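Local structure of Phthiocerol/phthiodiolone dimycocerosyl transferase (Mycobacterium tuberculosis, 1Q9J) at residues A[8-14]-A[160-165]; A[127-131]-A[267-271]; A[220-226]-A[383-388]. The protein probably transfers mycocerosic acids from the mycocerosic acid synthase onto phthiocerol, phthiodiolone and phenolphthiocerol in the last step of dimycocerosate ester synthesis. The contacts are given in a common frame with arbitrary orientation. Numbering follows the deposited sequence.

Interaction 1: residues A[8-14]-A[160-165]; sequences RKLSHSE and TPLSME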
loop_
_atom_site.group_PDB
_atom_site.type_symbol
_atom_site.label_atom_id
_atom_site.label_comp_id
_atom_site.label_asym_id
_atom_site.label_seq_id
_atom_site.Cartn_x
_atom_site.Cartn_y
_atom_site.Cartn_z
ATOM N N ARG A 8 -15.315 -1.457 -17.927
ATOM C CA ARG A 8 -14.126 -1.763 -18.691
ATOM C C ARG A 8 -13.520 -3.046 -18.132
ATOM O O ARG A 8 -13.758 -3.399 -16.981
ATOM C CB ARG A 8 -13.163 -0.574 -18.614
ATOM C CG ARG A 8 -11.833 -0.873 -18.047
ATOM C CD ARG A 8 -11.222 0.348 -17.438
ATOM N NE ARG A 8 -10.065 -0.059 -16.653
ATOM C CZ ARG A 8 -9.522 0.672 -15.687
ATOM N NH1 ARG A 8 -10.023 1.861 -15.384
ATOM N NH2 ARG A 8 -8.488 0.215 -15.000
ATOM N N LYS A 9 -12.777 -3.757 -18.970
ATOM C CA LYS A 9 -12.132 -4.990 -18.559
ATOM C C LYS A 9 -10.903 -4.551 -17.747
ATOM O O LYS A 9 -10.404 -3.435 -17.931
ATOM C CB LYS A 9 -11.727 -5.768 -19.816
ATOM C CG LYS A 9 -11.691 -7.293 -19.692
ATOM C CD LYS A 9 -11.769 -7.961 -21.083
ATOM C CE LYS A 9 -11.657 -9.486 -21.036
ATOM N NZ LYS A 9 -10.277 -9.945 -20.718
ATOM N N LEU A 10 -10.431 -5.384 -16.822
ATOM C CA LEU A 10 -9.252 -5.000 -16.038
ATOM C C LEU A 10 -8.012 -5.242 -16.863
ATOM O O LEU A 10 -7.975 -6.170 -17.663
ATOM C CB LEU A 10 -9.118 -5.824 -14.762
ATOM C CG LEU A 10 -10.097 -5.622 -13.614
ATOM C CD1 LEU A 10 -9.786 -6.669 -12.562
ATOM C CD2 LEU A 10 -9.971 -4.213 -13.029
ATOM N N SER A 11 -6.993 -4.416 -16.649
ATOM C CA SER A 11 -5.721 -4.523 -17.359
ATOM C C SER A 11 -4.905 -5.606 -16.670
ATOM O O SER A 11 -5.042 -5.811 -15.462
ATOM C CB SER A 11 -4.978 -3.190 -17.284
ATOM O OG SER A 11 -4.333 -3.042 -16.026
ATOM N N HIS A 12 -4.045 -6.285 -17.423
ATOM C CA HIS A 12 -3.241 -7.374 -16.856
ATOM C C HIS A 12 -2.586 -7.026 -15.520
ATOM O O HIS A 12 -2.410 -7.884 -14.648
ATOM C CB HIS A 12 -2.194 -7.842 -17.873
ATOM C CG HIS A 12 -2.793 -8.522 -19.072
ATOM N ND1 HIS A 12 -3.457 -7.833 -20.065
ATOM C CD2 HIS A 12 -2.882 -9.832 -19.405
ATOM C CE1 HIS A 12 -3.928 -8.687 -20.958
ATOM N NE2 HIS A 12 -3.593 -9.906 -20.581
ATOM N N SER A 13 -2.249 -5.756 -15.351
ATOM C CA SER A 13 -1.628 -5.289 -14.122
ATOM C C SER A 13 -2.612 -5.324 -12.937
ATOM O O SER A 13 -2.221 -5.568 -11.794
ATOM C CB SER A 13 -1.099 -3.875 -14.372
ATOM O OG SER A 13 -0.885 -3.155 -13.182
ATOM N N GLU A 14 -3.891 -5.106 -13.218
ATOM C CA GLU A 14 -4.920 -5.087 -12.180
ATOM C C GLU A 14 -5.426 -6.480 -11.796
ATOM O O GLU A 14 -5.823 -6.712 -10.650
ATOM C CB GLU A 14 -6.068 -4.207 -12.665
ATOM C CG GLU A 14 -5.535 -2.898 -13.202
ATOM C CD GLU A 14 -6.587 -1.947 -13.726
ATOM O OE1 GLU A 14 -7.301 -2.320 -14.690
ATOM O OE2 GLU A 14 -6.681 -0.823 -13.159
ATOM N N THR A 160 -13.629 6.950 -15.302
ATOM C CA THR A 160 -12.964 5.704 -14.919
ATOM C C THR A 160 -11.453 5.882 -14.853
ATOM O O THR A 160 -10.800 6.045 -15.882
ATOM C CB THR A 160 -13.248 4.606 -15.937
ATOM O OG1 THR A 160 -14.647 4.591 -16.247
ATOM C CG2 THR A 160 -12.836 3.263 -15.381
ATOM N N PRO A 161 -10.867 5.840 -13.645
ATOM C CA PRO A 161 -9.412 6.016 -13.595
ATOM C C PRO A 161 -8.684 5.030 -14.491
ATOM O O PRO A 161 -9.148 3.915 -14.682
ATOM C CB PRO A 161 -9.061 5.868 -12.108
ATOM C CG PRO A 161 -10.308 5.368 -11.449
ATOM C CD PRO A 161 -11.458 5.781 -12.303
ATOM N N LEU A 162 -7.556 5.438 -15.067
ATOM C CA LEU A 162 -6.812 4.575 -15.983
ATOM C C LEU A 162 -6.003 3.467 -15.331
ATOM O O LEU A 162 -5.596 3.556 -14.167
ATOM C CB LEU A 162 -5.861 5.429 -16.818
ATOM C CG LEU A 162 -6.460 6.597 -17.585
ATOM C CD1 LEU A 162 -5.379 7.583 -17.950
ATOM C CD2 LEU A 162 -7.168 6.075 -18.785
ATOM N N SER A 163 -5.785 2.413 -16.102
ATOM C CA SER A 163 -4.956 1.299 -15.663
ATOM C C SER A 163 -3.532 1.710 -16.073
ATOM O O SER A 163 -3.343 2.578 -16.941
ATOM C CB SER A 163 -5.334 0.012 -16.393
ATOM O OG SER A 163 -5.193 0.151 -17.792
ATOM N N MET A 164 -2.529 1.096 -15.452
ATOM C CA MET A 164 -1.144 1.422 -15.768
ATOM C C MET A 164 -0.853 1.280 -17.263
ATOM O O MET A 164 -0.290 2.194 -17.871
ATOM C CB MET A 164 -0.185 0.537 -14.975
ATOM C CG MET A 164 1.283 0.885 -15.174
ATOM S SD MET A 164 2.360 -0.198 -14.219
ATOM C CE MET A 164 2.769 0.874 -12.877
ATOM N N GLU A 165 -1.229 0.157 -17.872
ATOM C CA GLU A 165 -0.964 0.030 -19.297
ATOM C C GLU A 165 -1.718 1.073 -20.111
ATOM O O GLU A 165 -1.409 1.298 -21.275
ATOM C CB GLU A 165 -1.284 -1.368 -19.830
ATOM C CG GLU A 165 -2.219 -2.181 -19.001
ATOM C CD GLU A 165 -1.561 -2.760 -17.772
ATOM O OE1 GLU A 165 -1.759 -2.185 -16.675
ATOM O OE2 GLU A 165 -0.845 -3.790 -17.901
#

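Interaction 2: residues A[127-131]-A[267-271]; sequences ADGHH and DLRFV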
loop_
_atom_site.group_PDB
_atom_site.type_symbol
_atom_site.label_atom_id
_atom_site.label_comp_id
_atom_site.label_asym_id
_atom_site.label_seq_id
_atom_site.Cartn_x
_atom_site.Cartn_y
_atom_site.Cartn_z
ATOM N N ALA A 127 -7.193 0.972 -6.659
ATOM C CA ALA A 127 -6.300 1.963 -6.105
ATOM C C ALA A 127 -5.104 1.347 -5.431
ATOM O O ALA A 127 -5.203 0.294 -4.806
ATOM C CB ALA A 127 -7.051 2.822 -5.115
ATOM N N ASP A 128 -3.959 1.988 -5.599
ATOM C CA ASP A 128 -2.781 1.523 -4.928
ATOM C C ASP A 128 -2.740 2.348 -3.646
ATOM O O ASP A 128 -3.671 3.110 -3.351
ATOM C CB ASP A 128 -1.523 1.732 -5.784
ATOM C CG ASP A 128 -1.415 3.144 -6.382
ATOM O OD1 ASP A 128 -1.560 4.158 -5.639
ATOM O OD2 ASP A 128 -1.152 3.237 -7.608
ATOM N N GLY A 129 -1.662 2.217 -2.889
ATOM C CA GLY A 129 -1.565 2.946 -1.643
ATOM C C GLY A 129 -1.829 4.425 -1.746
ATOM O O GLY A 129 -2.549 4.986 -0.925
ATOM N N HIS A 130 -1.233 5.064 -2.748
ATOM C CA HIS A 130 -1.379 6.510 -2.939
ATOM C C HIS A 130 -2.830 6.900 -3.291
ATOM O O HIS A 130 -3.426 7.769 -2.641
ATOM C CB HIS A 130 -0.384 6.974 -4.022
ATOM C CG HIS A 130 -0.331 8.459 -4.215
ATOM N ND1 HIS A 130 -0.460 9.351 -3.172
ATOM C CD2 HIS A 130 -0.157 9.207 -5.330
ATOM C CE1 HIS A 130 -0.371 10.586 -3.638
ATOM N NE2 HIS A 130 -0.187 10.525 -4.943
ATOM N N HIS A 131 -3.387 6.251 -4.312
ATOM C CA HIS A 131 -4.752 6.509 -4.747
ATOM C C HIS A 131 -5.716 6.335 -3.557
ATOM O O HIS A 131 -6.558 7.203 -3.293
ATOM C CB HIS A 131 -5.096 5.539 -5.873
ATOM C CG HIS A 131 -6.424 5.795 -6.521
ATOM N ND1 HIS A 131 -7.500 6.307 -5.838
ATOM C CD2 HIS A 131 -6.865 5.531 -7.774
ATOM C CE1 HIS A 131 -8.554 6.348 -6.642
ATOM N NE2 HIS A 131 -8.194 5.883 -7.820
ATOM N N ASP A 267 6.190 5.182 -7.367
ATOM C CA ASP A 267 5.029 5.855 -7.940
ATOM C C ASP A 267 5.410 6.588 -9.231
ATOM O O ASP A 267 6.034 7.645 -9.210
ATOM C CB ASP A 267 4.433 6.856 -6.932
ATOM C CG ASP A 267 2.961 7.154 -7.199
ATOM O OD1 ASP A 267 2.473 6.839 -8.313
ATOM O OD2 ASP A 267 2.291 7.710 -6.301
ATOM N N LEU A 268 5.023 6.007 -10.351
ATOM C CA LEU A 268 5.307 6.599 -11.634
ATOM C C LEU A 268 4.569 7.930 -11.844
ATOM O O LEU A 268 4.746 8.597 -12.861
ATOM C CB LEU A 268 4.954 5.603 -12.753
ATOM C CG LEU A 268 5.816 4.333 -12.718
ATOM C CD1 LEU A 268 5.548 3.443 -13.915
ATOM C CD2 LEU A 268 7.279 4.737 -12.691
ATOM N N ARG A 269 3.741 8.325 -10.888
ATOM C CA ARG A 269 2.993 9.569 -11.026
ATOM C C ARG A 269 3.902 10.796 -11.083
ATOM O O ARG A 269 3.598 11.747 -11.799
ATOM C CB ARG A 269 1.999 9.721 -9.875
ATOM C CG ARG A 269 0.800 8.793 -9.952
ATOM C CD ARG A 269 -0.082 8.927 -8.691
ATOM N NE ARG A 269 -1.308 8.122 -8.758
ATOM C CZ ARG A 269 -1.370 6.797 -8.610
ATOM N NH1 ARG A 269 -0.278 6.083 -8.373
ATOM N NH2 ARG A 269 -2.539 6.173 -8.714
ATOM N N PHE A 270 5.012 10.781 -10.347
ATOM C CA PHE A 270 5.939 11.909 -10.359
ATOM C C PHE A 270 7.136 11.647 -11.260
ATOM O O PHE A 270 8.014 12.494 -11.403
ATOM C CB PHE A 270 6.441 12.197 -8.957
ATOM C CG PHE A 270 5.461 11.849 -7.885
ATOM C CD1 PHE A 270 5.332 10.531 -7.450
ATOM C CD2 PHE A 270 4.664 12.837 -7.298
ATOM C CE1 PHE A 270 4.424 10.204 -6.443
ATOM C CE2 PHE A 270 3.752 12.519 -6.288
ATOM C CZ PHE A 270 3.629 11.203 -5.855
ATOM N N VAL A 271 7.153 10.468 -11.863
ATOM C CA VAL A 271 8.216 10.071 -12.754
ATOM C C VAL A 271 7.887 10.366 -14.227
ATOM O O VAL A 271 8.555 11.170 -14.886
ATOM C CB VAL A 271 8.518 8.562 -12.556
ATOM C CG1 VAL A 271 9.259 7.999 -13.749
ATOM C CG2 VAL A 271 9.355 8.371 -11.286
#

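Interaction 3: residues A[220-226]-A[383-388]; sequences KQQTSDL and VYAGQL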
loop_
_atom_site.group_PDB
_atom_site.type_symbol
_atom_site.label_atom_id
_atom_site.label_comp_id
_atom_site.label_asym_id
_atom_site.label_seq_id
_atom_site.Cartn_x
_atom_site.Cartn_y
_atom_site.Cartn_z
ATOM N N LYS A 220 9.415 8.414 20.213
ATOM C CA LYS A 220 9.600 9.695 19.545
ATOM C C LYS A 220 11.093 9.992 19.480
ATOM O O LYS A 220 11.576 10.591 18.521
ATOM C CB LYS A 220 8.887 10.806 20.318
ATOM C CG LYS A 220 7.367 10.711 20.287
ATOM C CD LYS A 220 6.749 11.380 21.507
ATOM C CE LYS A 220 7.059 10.583 22.782
ATOM N NZ LYS A 220 6.492 11.202 24.021
ATOM N N GLN A 221 11.827 9.560 20.500
ATOM C CA GLN A 221 13.261 9.787 20.526
ATOM C C GLN A 221 14.010 8.857 19.585
ATOM O O GLN A 221 14.693 9.324 18.681
ATOM C CB GLN A 221 13.816 9.639 21.941
ATOM C CG GLN A 221 14.032 10.963 22.666
ATOM C CD GLN A 221 14.686 12.021 21.780
ATOM O OE1 GLN A 221 13.999 12.754 21.061
ATOM N NE2 GLN A 221 16.016 12.091 21.815
ATOM N N GLN A 222 13.889 7.550 19.791
ATOM C CA GLN A 222 14.582 6.593 18.937
ATOM C C GLN A 222 14.394 6.910 17.459
ATOM O O GLN A 222 15.260 6.606 16.637
ATOM C CB GLN A 222 14.091 5.175 19.196
ATOM C CG GLN A 222 14.563 4.563 20.476
ATOM C CD GLN A 222 13.859 3.258 20.729
ATOM O OE1 GLN A 222 12.632 3.217 20.839
ATOM N NE2 GLN A 222 14.625 2.178 20.817
ATOM N N THR A 223 13.253 7.498 17.114
ATOM C CA THR A 223 12.995 7.856 15.721
ATOM C C THR A 223 13.970 8.988 15.382
ATOM O O THR A 223 14.823 8.831 14.506
ATOM C CB THR A 223 11.520 8.327 15.507
ATOM O OG1 THR A 223 10.624 7.321 15.993
ATOM C CG2 THR A 223 11.228 8.540 14.028
ATOM N N SER A 224 13.858 10.104 16.106
ATOM C CA SER A 224 14.722 11.273 15.909
ATOM C C SER A 224 16.204 10.922 15.816
ATOM O O SER A 224 16.971 11.590 15.120
ATOM C CB SER A 224 14.510 12.284 17.039
ATOM O OG SER A 224 13.199 12.815 16.974
ATOM N N ASP A 225 16.592 9.872 16.529
ATOM C CA ASP A 225 17.965 9.387 16.542
ATOM C C ASP A 225 18.281 8.755 15.200
ATOM O O ASP A 225 19.350 8.975 14.633
ATOM C CB ASP A 225 18.136 8.337 17.643
ATOM C CG ASP A 225 18.588 8.936 18.963
ATOM O OD1 ASP A 225 18.027 9.976 19.390
ATOM O OD2 ASP A 225 19.504 8.345 19.577
ATOM N N LEU A 226 17.342 7.960 14.697
ATOM C CA LEU A 226 17.536 7.296 13.416
ATOM C C LEU A 226 17.477 8.337 12.301
ATOM O O LEU A 226 18.183 8.222 11.298
ATOM C CB LEU A 226 16.470 6.212 13.206
ATOM C CG LEU A 226 16.755 5.171 12.116
ATOM C CD1 LEU A 226 18.077 4.477 12.390
ATOM C CD2 LEU A 226 15.623 4.157 12.065
ATOM N N VAL A 383 6.091 6.822 9.528
ATOM C CA VAL A 383 6.342 7.610 10.716
ATOM C C VAL A 383 5.053 8.267 11.169
ATOM O O VAL A 383 4.583 9.246 10.582
ATOM C CB VAL A 383 7.411 8.658 10.442
ATOM C CG1 VAL A 383 7.715 9.444 11.709
ATOM C CG2 VAL A 383 8.657 7.964 9.928
ATOM N N TYR A 384 4.486 7.696 12.222
ATOM C CA TYR A 384 3.240 8.176 12.785
ATOM C C TYR A 384 3.584 9.023 13.994
ATOM O O TYR A 384 4.371 8.607 14.842
ATOM C CB TYR A 384 2.363 6.987 13.211
ATOM C CG TYR A 384 0.957 7.368 13.628
ATOM C CD1 TYR A 384 -0.086 7.387 12.706
ATOM C CD2 TYR A 384 0.684 7.779 14.932
ATOM C CE1 TYR A 384 -1.365 7.813 13.071
ATOM C CE2 TYR A 384 -0.590 8.209 15.307
ATOM C CZ TYR A 384 -1.608 8.229 14.370
ATOM O OH TYR A 384 -2.849 8.710 14.728
ATOM N N ALA A 385 3.016 10.221 14.051
ATOM C CA ALA A 385 3.248 11.109 15.178
ATOM C C ALA A 385 4.728 11.192 15.536
ATOM O O ALA A 385 5.099 11.188 16.713
ATOM C CB ALA A 385 2.454 10.617 16.379
ATOM N N GLY A 386 5.570 11.267 14.514
ATOM C CA GLY A 386 6.995 11.336 14.752
ATOM C C GLY A 386 7.561 10.058 15.343
ATOM O O GLY A 386 8.546 10.080 16.085
ATOM N N GLN A 387 6.940 8.932 15.019
ATOM C CA GLN A 387 7.400 7.643 15.516
ATOM C C GLN A 387 7.405 6.665 14.352
ATOM O O GLN A 387 6.394 6.491 13.672
ATOM C CB GLN A 387 6.468 7.140 16.619
ATOM C CG GLN A 387 6.120 8.211 17.652
ATOM C CD GLN A 387 5.140 7.720 18.720
ATOM O OE1 GLN A 387 5.420 6.750 19.435
ATOM N NE2 GLN A 387 3.992 8.399 18.841
ATOM N N LEU A 388 8.556 6.049 14.120
ATOM C CA LEU A 388 8.692 5.089 13.046
ATOM C C LEU A 388 7.944 3.826 13.408
ATOM O O LEU A 388 7.969 3.395 14.556
ATOM C CB LEU A 388 10.156 4.733 12.803
ATOM C CG LEU A 388 10.356 3.511 11.897
ATOM C CD1 LEU A 388 9.715 3.757 10.550
ATOM C CD2 LEU A 388 11.832 3.217 11.744
#

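Interaction 1: residues A[8-14]-A[160-165]
This is a mainly polar contact between the end of strand 6-9 with the turn into helix 12-19, and the loop and first residues of helix 164-170. It buries 352 Å² in total. The main anchor is R8, whose CA-to-CB bond points toward the loop. Its NH1 donates to the carbonyl P161 O at 2.3 Å, a very short distance to be read cautiously at 2.75 Å resolution, and its NH1 also lies 3.1 Å from T160 CG2. The other nitrogen, R8 NH2, is held within its own segment by E14, 2.8 Å from both E14 OE1 and E14 OE2, which form a salt bridge with it. E14 OE1 also accepts from S11 N at 2.9 Å with an almost linear angle, so one carboxylate fixes both the guanidinium and the turn. S163, at the N-cap position of helix 164-170, fits into this arrangement: its CB lies 3.5 Å from E14 OE1 and 3.2 Å from S11 OG. In the first turn of the helix, two residues after S163, E165 reaches back, and S11 OG donates to E165 OE1 at 2.8 Å; S13 CB comes unusually close to the same oxygen, at 2.9 Å. The loop is also tied to the second half of the chain, through backbone hydrogen bonds of L162 with E280 and T282. With the E14 side chain about 8 Å from that of H124, the proton acceptor inferred from related enzymes, this junction between a strand-to-helix turn and a helix N terminus lies near the active site of a two-domain fold of the CoA-dependent acyltransferase superfamily.

Interaction 2: residues A[127-131]-A[267-271]
Two tight backbone features face each other here: the start of helix 129-148, with D128 at its N-cap, and a type I turn from D267 to F270 at the end of strand 260-267. The closest CA atoms, those of H130 and D267, are 8.2 Å apart, so side chains must bridge the gap. D128 and G129 end the HHxxxDG motif of this acyltransferase superfamily. The D128 carboxylate divides its work: OD1 accepts from H131 N at 3.1 Å, a capping bond with an angle of 173°, while OD2 faces R269. R269 NH1 donates to D128 OD2 at 3.1 Å in a salt bridge, with a weak bond from R269 NH2 to D128 OD2 at 3.4 Å. D128 OD2 also accepts from L284 N, and R269 NH2 donates to P278 O. This fixed orientation is consistent with the inferred role of D128 in organising the active site; its side chain lies about 4 Å from that of H124. Beside the salt bridge, the H130 ring lies alongside, with CD2 3.4 Å from R269 CD and 3.0 Å from D267 OD2. On the turn side, D267 OD1 makes an Asx turn by accepting from R269 N at 3.2 Å, and it extends the salt bridge into a D128-R269-D267 network by accepting from R269 NH1 at 2.9 Å.

Interaction 3: residues A[220-226]-A[383-388]
K220 opens the helix that runs to residue 230, and already meets the hairpin joining strands 378-384 and 387-393. Its CA is the closest to the other segment, 5.0 Å from Q387 CA, and K220 CA also lies 3.6 Å from G386 O. The aliphatic part of the side chain packs on the turn, with K220 CG 3.8 Å from Q387 CG, while K220 NZ lies far from the turn. One turn on, T223, with its CA-to-CB bond directed toward the hairpin, makes the polar link: L388 N donates to T223 OG1 at 3.1 Å with an angle of 159°. T223 OG1 also hydrogen-bonds to S219 O, so a single hydroxyl ties the start of the helix to the strand. T223 CG2 meets V383 CG1 at 4.3 Å, which brings in the strand on the far side of the turn. Within the helix, S224 OG bonds back to K220 O at 3.2 Å. L226 continues the contact on the apolar side, its CD2 3.9 Å from L388 CD2; L410 of helix 399-412 and L237 at the start of helix 237-253 also touch L226. The hairpin itself is a two-residue type I' turn: A385 and G386 both have positive phi, and the Y384-Q387 pair is bonded in both directions, Y384 N to Q387 O at 2.7 Å and, weakly, Q387 N to Y384 O at 2.6 Å. The whole is a helix packed against the type I' beta-hairpin that joins two adjacent strands of the mixed sheet in the C-terminal half, away from the annotated sites.

From the N terminus, residues 8-14 come first and interaction 1 closes their loop only at 160-165. Interaction 2 opens within that loop, at 127-131, and closes later at 267-271, so the two cross; helix 129-148 leads on toward helix 164-170. They also touch, M164 CE lying 3.9 Å from L268 CD1, though their centres are 14 Å apart. Interaction 3 opens at 220-226, after interaction 1 has closed, and ends at 383-388, crossing interaction 2 without touching it (nearest atoms about 14 Å). Interaction 1 thus joins parts of the N-terminal half, interaction 2 bridges the halves beside the active site, and interaction 3 fastens helix to hairpin in the C-terminal half.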